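Local atomic coordinates of protease (Helicobacter pylori, PDB entry 5EUF), a protein that probably acts as a zinc-dependent M16-family peptidase and virulence factor that cleaves the cytoplasmic tail of human junctional adhesion molecule A in the gastric epithelium. Residues Y155-Y160 with K230-D235; R293-A298 with E324-E329. One frame throughout, in Å; residues are numbered along the deposited sequence.

Contact 1. Residues Y155-Y160 with K230-D235; sequences YVYHPY and KEPKQD
E231 of this M16 peptidase joins the loop before strand 238-243 to the loop after helix 142-154, its carboxylate accepting two consecutive backbone N-H groups between an irregular loop and a turn that runs into a 3-10 segment at P159. Residues 155-160 begin where helix 142-154 ends, Y155 being the first residue to leave helical geometry. Followed outward, E231 starts with CB lying 3.9 Å from H158 CB. Its CG lies between two neighbours, with CD1 at the edge of the Y155 ring 3.3 Å from E231 CG. On the H158 side, CB is 3.4 Å from the same E231 CG. A bend at chi2 (-72°) then turns the carboxylate toward the turn of the other loop, its plane 78° from that of the Y155 ring. There OE2 receives both V156 N and Y157 N, so one oxygen gathers two peptide N-H groups in a buried setting; this probably stabilises the charged form of the acid. OE1 has a long, weak ion pair with K257, whose ammonium also makes a cation-pi contact with Y155.

Beside this core, the Y157 ring, CG anti to its backbone N, meets the backbone carbonyl oxygen of K230 at its edge, Y157 CD2 being 3.4 Å from K230 O. The same ring stacks on F167 of the second subunit, so the contact borders the dimer interface. Within the first loop, Y160 N bonds to H158 ND1, while H158 NE2 is held by D307 and Y155 OH by the carbonyl of E308. The two bonds to E231 OE2 differ in approach: OE2 offers its anti lone pair to Y157 N, 2.8 Å away, whereas V156 N comes from 33° above the carboxylate plane.

Contact 2. Residues R293-A298 with E324-E329; sequences RLASQA and EALQKE
CD2 of L326, on helix 323-338, meets L294 and A295 where the chain enters strand 295-302, and no direct polar bond links the two segments. The first shell consists of L294 and A295 on one side and L326 and E329 on the other. CD2 of L326 reaches both L294 and A295, lying 3.9 Å from A295 CB and 4.1 Å from L294 CB. In L326, CG is anti to the carbonyl carbon and CD1 is anti to CA (chi2 179°), which leaves CD2 as the branch turned to L294 and A295. One turn along, L294 CD2 touches the aliphatic part of E329, meeting CG at 3.7 Å, and the two side chains cross at about a right angle. E329 is bent at chi2 (-63°), and its OE1 forms a salt bridge with K292, so its stem serves as an apolar partner while its acid tip is paired with a lysine just ahead of L294.

Farther out, L326 also packs on V252 and A315, from strands 251-258 and 309-317, and E329 touches L288 of helix 284-289. Backbone bonds tie L294 to L288 and N318. S296 and Q297 both face G316 in a classic beta bulge, at S296, where the chain turns a corner. The whole is helix-on-sheet packing at the edge of an alpha+beta domain, within the inactive-domain family region of an M16 peptidase.

How the contacts relate
Contact 1 closes before contact 2 opens along the chain, and their centres lie 28 Å apart, with nearest atoms about 11 Å from each other and no touch. Both relate to the mixed sheet of strands 238-243, 412-418, 251-258, 309-317 and 295-302, but at its two outermost strands: residues 230-235 run into strand 238-243, while residues 293-298 enter strand 295-302. Contact 1 thus joins the approach to one outer strand to the loop after helix 142-154, next to the subunit interface. Contact 2, touched by no other chain, packs helix 323-338 on the other outer strand of the same sheet. Neither lies at an annotated site.

Contact 1. Residues Y155-Y160 with K230-D235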
loop_
_atom_site.group_PDB
_atom_site.type_symbol
_atom_site.label_atom_id
_atom_site.label_comp_id
_atom_site.label_asym_id
_atom_site.label_seq_id
_atom_site.Cartn_x
_atom_site.Cartn_y
_atom_site.Cartn_z
ATOM N N TYR B 155 2.476 5.850 6.375
ATOM C CA TYR B 155 3.312 5.203 5.369
ATOM C C TYR B 155 2.484 4.846 4.140
ATOM O O TYR B 155 1.334 4.420 4.253
ATOM C CB TYR B 155 3.974 3.946 5.931
ATOM C CG TYR B 155 4.948 4.186 7.066
ATOM C CD1 TYR B 155 6.286 4.471 6.813
ATOM C CD2 TYR B 155 4.536 4.102 8.390
ATOM C CE1 TYR B 155 7.184 4.677 7.842
ATOM C CE2 TYR B 155 5.429 4.306 9.429
ATOM C CZ TYR B 155 6.750 4.592 9.148
ATOM O OH TYR B 155 7.639 4.797 10.180
ATOM N N VAL B 156 3.078 5.010 2.966
ATOM C CA VAL B 156 2.364 4.804 1.713
ATOM C C VAL B 156 2.963 3.647 0.920
ATOM O O VAL B 156 2.253 2.897 0.250
ATOM C CB VAL B 156 2.387 6.085 0.855
ATOM C CG1 VAL B 156 1.688 5.862 -0.474
ATOM C CG2 VAL B 156 1.743 7.235 1.611
ATOM N N TYR B 157 4.276 3.491 1.027
ATOM C CA TYR B 157 5.000 2.573 0.166
ATOM C C TYR B 157 5.704 1.480 0.961
ATOM O O TYR B 157 5.595 0.295 0.639
ATOM C CB TYR B 157 6.003 3.360 -0.681
ATOM C CG TYR B 157 6.777 2.529 -1.670
ATOM C CD1 TYR B 157 6.147 1.555 -2.432
ATOM C CD2 TYR B 157 8.135 2.734 -1.859
ATOM C CE1 TYR B 157 6.853 0.797 -3.341
ATOM C CE2 TYR B 157 8.848 1.988 -2.770
ATOM C CZ TYR B 157 8.204 1.019 -3.507
ATOM O OH TYR B 157 8.916 0.268 -4.413
ATOM N N HIS B 158 6.426 1.884 2.001
ATOM C CA HIS B 158 7.145 0.947 2.860
ATOM C C HIS B 158 6.167 -0.004 3.554
ATOM O O HIS B 158 5.038 0.382 3.854
ATOM C CB HIS B 158 7.975 1.719 3.887
ATOM C CG HIS B 158 8.902 0.865 4.691
ATOM N ND1 HIS B 158 8.577 0.387 5.941
ATOM C CD2 HIS B 158 10.149 0.409 4.425
ATOM C CE1 HIS B 158 9.582 -0.330 6.409
ATOM N NE2 HIS B 158 10.549 -0.332 5.509
ATOM N N PRO B 159 6.589 -1.258 3.793
ATOM C CA PRO B 159 5.753 -2.261 4.468
ATOM C C PRO B 159 5.188 -1.832 5.828
ATOM O O PRO B 159 4.298 -2.507 6.344
ATOM C CB PRO B 159 6.710 -3.439 4.636
ATOM C CG PRO B 159 7.601 -3.340 3.465
ATOM C CD PRO B 159 7.807 -1.865 3.230
ATOM N N TYR B 160 5.676 -0.731 6.392
ATOM C CA TYR B 160 5.094 -0.191 7.618
ATOM C C TYR B 160 3.731 0.433 7.328
ATOM O O TYR B 160 3.090 0.993 8.218
ATOM C CB TYR B 160 6.020 0.842 8.264
ATOM C CG TYR B 160 7.286 0.263 8.856
ATOM C CD1 TYR B 160 7.431 -1.106 9.042
ATOM C CD2 TYR B 160 8.337 1.090 9.237
ATOM C CE1 TYR B 160 8.590 -1.636 9.585
ATOM C CE2 TYR B 160 9.497 0.570 9.780
ATOM C CZ TYR B 160 9.618 -0.791 9.952
ATOM O OH TYR B 160 10.770 -1.309 10.494
ATOM N N LYS B 230 11.678 1.778 0.085
ATOM C CA LYS B 230 11.923 2.843 1.052
ATOM C C LYS B 230 10.857 3.926 0.966
ATOM O O LYS B 230 10.540 4.414 -0.119
ATOM C CB LYS B 230 13.308 3.461 0.845
ATOM C CG LYS B 230 13.630 4.556 1.851
ATOM C CD LYS B 230 15.045 5.081 1.691
ATOM C CE LYS B 230 15.373 6.102 2.772
ATOM N NZ LYS B 230 16.746 6.664 2.617
ATOM N N GLU B 231 10.304 4.295 2.116
ATOM C CA GLU B 231 9.329 5.375 2.180
ATOM C C GLU B 231 9.939 6.693 1.741
ATOM O O GLU B 231 10.946 7.128 2.296
ATOM C CB GLU B 231 8.768 5.518 3.593
ATOM C CG GLU B 231 7.322 5.095 3.721
ATOM C CD GLU B 231 6.363 6.067 3.084
ATOM O OE1 GLU B 231 6.660 7.280 3.067
ATOM O OE2 GLU B 231 5.308 5.612 2.600
ATOM N N PRO B 232 9.334 7.328 0.729
ATOM C CA PRO B 232 9.758 8.673 0.341
ATOM C C PRO B 232 9.618 9.627 1.521
ATOM O O PRO B 232 8.741 9.415 2.358
ATOM C CB PRO B 232 8.790 9.036 -0.791
ATOM C CG PRO B 232 8.312 7.722 -1.321
ATOM C CD PRO B 232 8.251 6.818 -0.131
ATOM N N LYS B 233 10.479 10.639 1.601
ATOM C CA LYS B 233 10.396 11.626 2.670
ATOM C C LYS B 233 9.008 12.250 2.682
ATOM O O LYS B 233 8.492 12.647 1.637
ATOM C CB LYS B 233 11.468 12.708 2.505
ATOM N N GLN B 234 8.397 12.311 3.860
ATOM C CA GLN B 234 7.059 12.872 3.989
ATOM C C GLN B 234 7.077 14.348 3.605
ATOM O O GLN B 234 7.822 15.147 4.169
ATOM C CB GLN B 234 6.519 12.682 5.407
ATOM C CG GLN B 234 5.043 13.013 5.549
ATOM C CD GLN B 234 4.411 12.349 6.756
ATOM O OE1 GLN B 234 4.867 11.300 7.212
ATOM N NE2 GLN B 234 3.355 12.959 7.279
ATOM N N ASP B 235 6.249 14.692 2.628
ATOM C CA ASP B 235 6.280 16.004 2.002
ATOM C C ASP B 235 5.184 16.934 2.517
ATOM O O ASP B 235 4.793 17.879 1.832
ATOM C CB ASP B 235 6.159 15.843 0.484
ATOM C CG ASP B 235 5.248 14.685 0.090
ATOM O OD1 ASP B 235 4.315 14.362 0.855
ATOM O OD2 ASP B 235 5.470 14.090 -0.986
#

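Contact 2. Residues R293-A298 with E324-E329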
loop_
_atom_site.group_PDB
_atom_site.type_symbol
_atom_site.label_atom_id
_atom_site.label_comp_id
_atom_site.label_asym_id
_atom_site.label_seq_id
_atom_site.Cartn_x
_atom_site.Cartn_y
_atom_site.Cartn_z
ATOM N N ARG B 293 -8.768 17.078 32.470
ATOM C CA ARG B 293 -9.654 15.915 32.406
ATOM C C ARG B 293 -10.292 15.760 31.026
ATOM O O ARG B 293 -11.471 15.424 30.911
ATOM C CB ARG B 293 -10.741 16.009 33.482
ATOM N N LEU B 294 -9.503 16.004 29.984
ATOM C CA LEU B 294 -9.996 15.940 28.611
ATOM C C LEU B 294 -9.967 14.520 28.057
ATOM O O LEU B 294 -10.846 14.131 27.287
ATOM C CB LEU B 294 -9.179 16.864 27.707
ATOM C CG LEU B 294 -9.841 18.178 27.288
ATOM C CD1 LEU B 294 -10.295 18.971 28.502
ATOM C CD2 LEU B 294 -8.893 19.003 26.434
ATOM N N ALA B 295 -8.956 13.752 28.450
ATOM C CA ALA B 295 -8.799 12.390 27.951
ATOM C C ALA B 295 -8.751 11.363 29.080
ATOM O O ALA B 295 -8.138 11.598 30.123
ATOM C CB ALA B 295 -7.547 12.287 27.095
ATOM N N SER B 296 -9.405 10.224 28.864
ATOM C CA SER B 296 -9.368 9.123 29.820
ATOM C C SER B 296 -8.003 8.449 29.783
ATOM O O SER B 296 -7.510 7.945 30.793
ATOM C CB SER B 296 -10.467 8.105 29.516
ATOM O OG SER B 296 -10.236 7.471 28.270
ATOM N N GLN B 297 -7.405 8.439 28.597
ATOM C CA GLN B 297 -6.071 7.893 28.405
ATOM C C GLN B 297 -5.278 8.769 27.449
ATOM O O GLN B 297 -5.818 9.284 26.470
ATOM C CB GLN B 297 -6.138 6.461 27.871
ATOM C CG GLN B 297 -6.432 5.412 28.926
ATOM C CD GLN B 297 -6.360 4.001 28.373
ATOM O OE1 GLN B 297 -5.872 3.085 29.038
ATOM N NE2 GLN B 297 -6.849 3.818 27.152
ATOM N N ALA B 298 -3.993 8.936 27.741
ATOM C CA ALA B 298 -3.100 9.701 26.883
ATOM C C ALA B 298 -1.661 9.272 27.124
ATOM O O ALA B 298 -1.184 9.288 28.257
ATOM C CB ALA B 298 -3.263 11.192 27.130
ATOM N N GLU B 324 -10.640 16.711 17.899
ATOM C CA GLU B 324 -9.890 17.898 17.500
ATOM C C GLU B 324 -9.417 18.682 18.717
ATOM O O GLU B 324 -8.371 19.330 18.679
ATOM C CB GLU B 324 -10.733 18.801 16.596
ATOM C CG GLU B 324 -11.154 18.165 15.281
ATOM C CD GLU B 324 -12.421 17.344 15.408
ATOM O OE1 GLU B 324 -12.983 17.284 16.522
ATOM O OE2 GLU B 324 -12.858 16.763 14.393
ATOM N N ALA B 325 -10.196 18.620 19.794
ATOM C CA ALA B 325 -9.840 19.297 21.036
ATOM C C ALA B 325 -8.594 18.667 21.651
ATOM O O ALA B 325 -7.784 19.352 22.275
ATOM C CB ALA B 325 -11.000 19.256 22.019
ATOM N N LEU B 326 -8.449 17.358 21.464
ATOM C CA LEU B 326 -7.276 16.640 21.946
ATOM C C LEU B 326 -6.039 17.025 21.149
ATOM O O LEU B 326 -4.956 17.190 21.709
ATOM C CB LEU B 326 -7.497 15.129 21.867
ATOM C CG LEU B 326 -8.584 14.552 22.771
ATOM C CD1 LEU B 326 -8.704 13.050 22.566
ATOM C CD2 LEU B 326 -8.289 14.876 24.226
ATOM N N GLN B 327 -6.206 17.166 19.837
ATOM C CA GLN B 327 -5.100 17.537 18.965
ATOM C C GLN B 327 -4.623 18.953 19.262
ATOM O O GLN B 327 -3.421 19.222 19.285
ATOM C CB GLN B 327 -5.501 17.427 17.495
ATOM C CG GLN B 327 -4.342 17.671 16.546
ATOM C CD GLN B 327 -4.788 18.128 15.176
ATOM O OE1 GLN B 327 -5.963 18.425 14.961
ATOM N NE2 GLN B 327 -3.848 18.191 14.239
ATOM N N LYS B 328 -5.572 19.856 19.489
ATOM C CA LYS B 328 -5.252 21.247 19.780
ATOM C C LYS B 328 -4.378 21.369 21.025
ATOM O O LYS B 328 -3.555 22.278 21.127
ATOM C CB LYS B 328 -6.534 22.064 19.958
ATOM N N GLU B 329 -4.553 20.438 21.960
ATOM C CA GLU B 329 -3.838 20.482 23.231
ATOM C C GLU B 329 -2.442 19.870 23.148
ATOM O O GLU B 329 -1.477 20.461 23.631
ATOM C CB GLU B 329 -4.646 19.774 24.320
ATOM C CG GLU B 329 -5.972 20.441 24.650
ATOM C CD GLU B 329 -5.808 21.845 25.207
ATOM O OE1 GLU B 329 -4.796 22.102 25.894
ATOM O OE2 GLU B 329 -6.692 22.691 24.957
#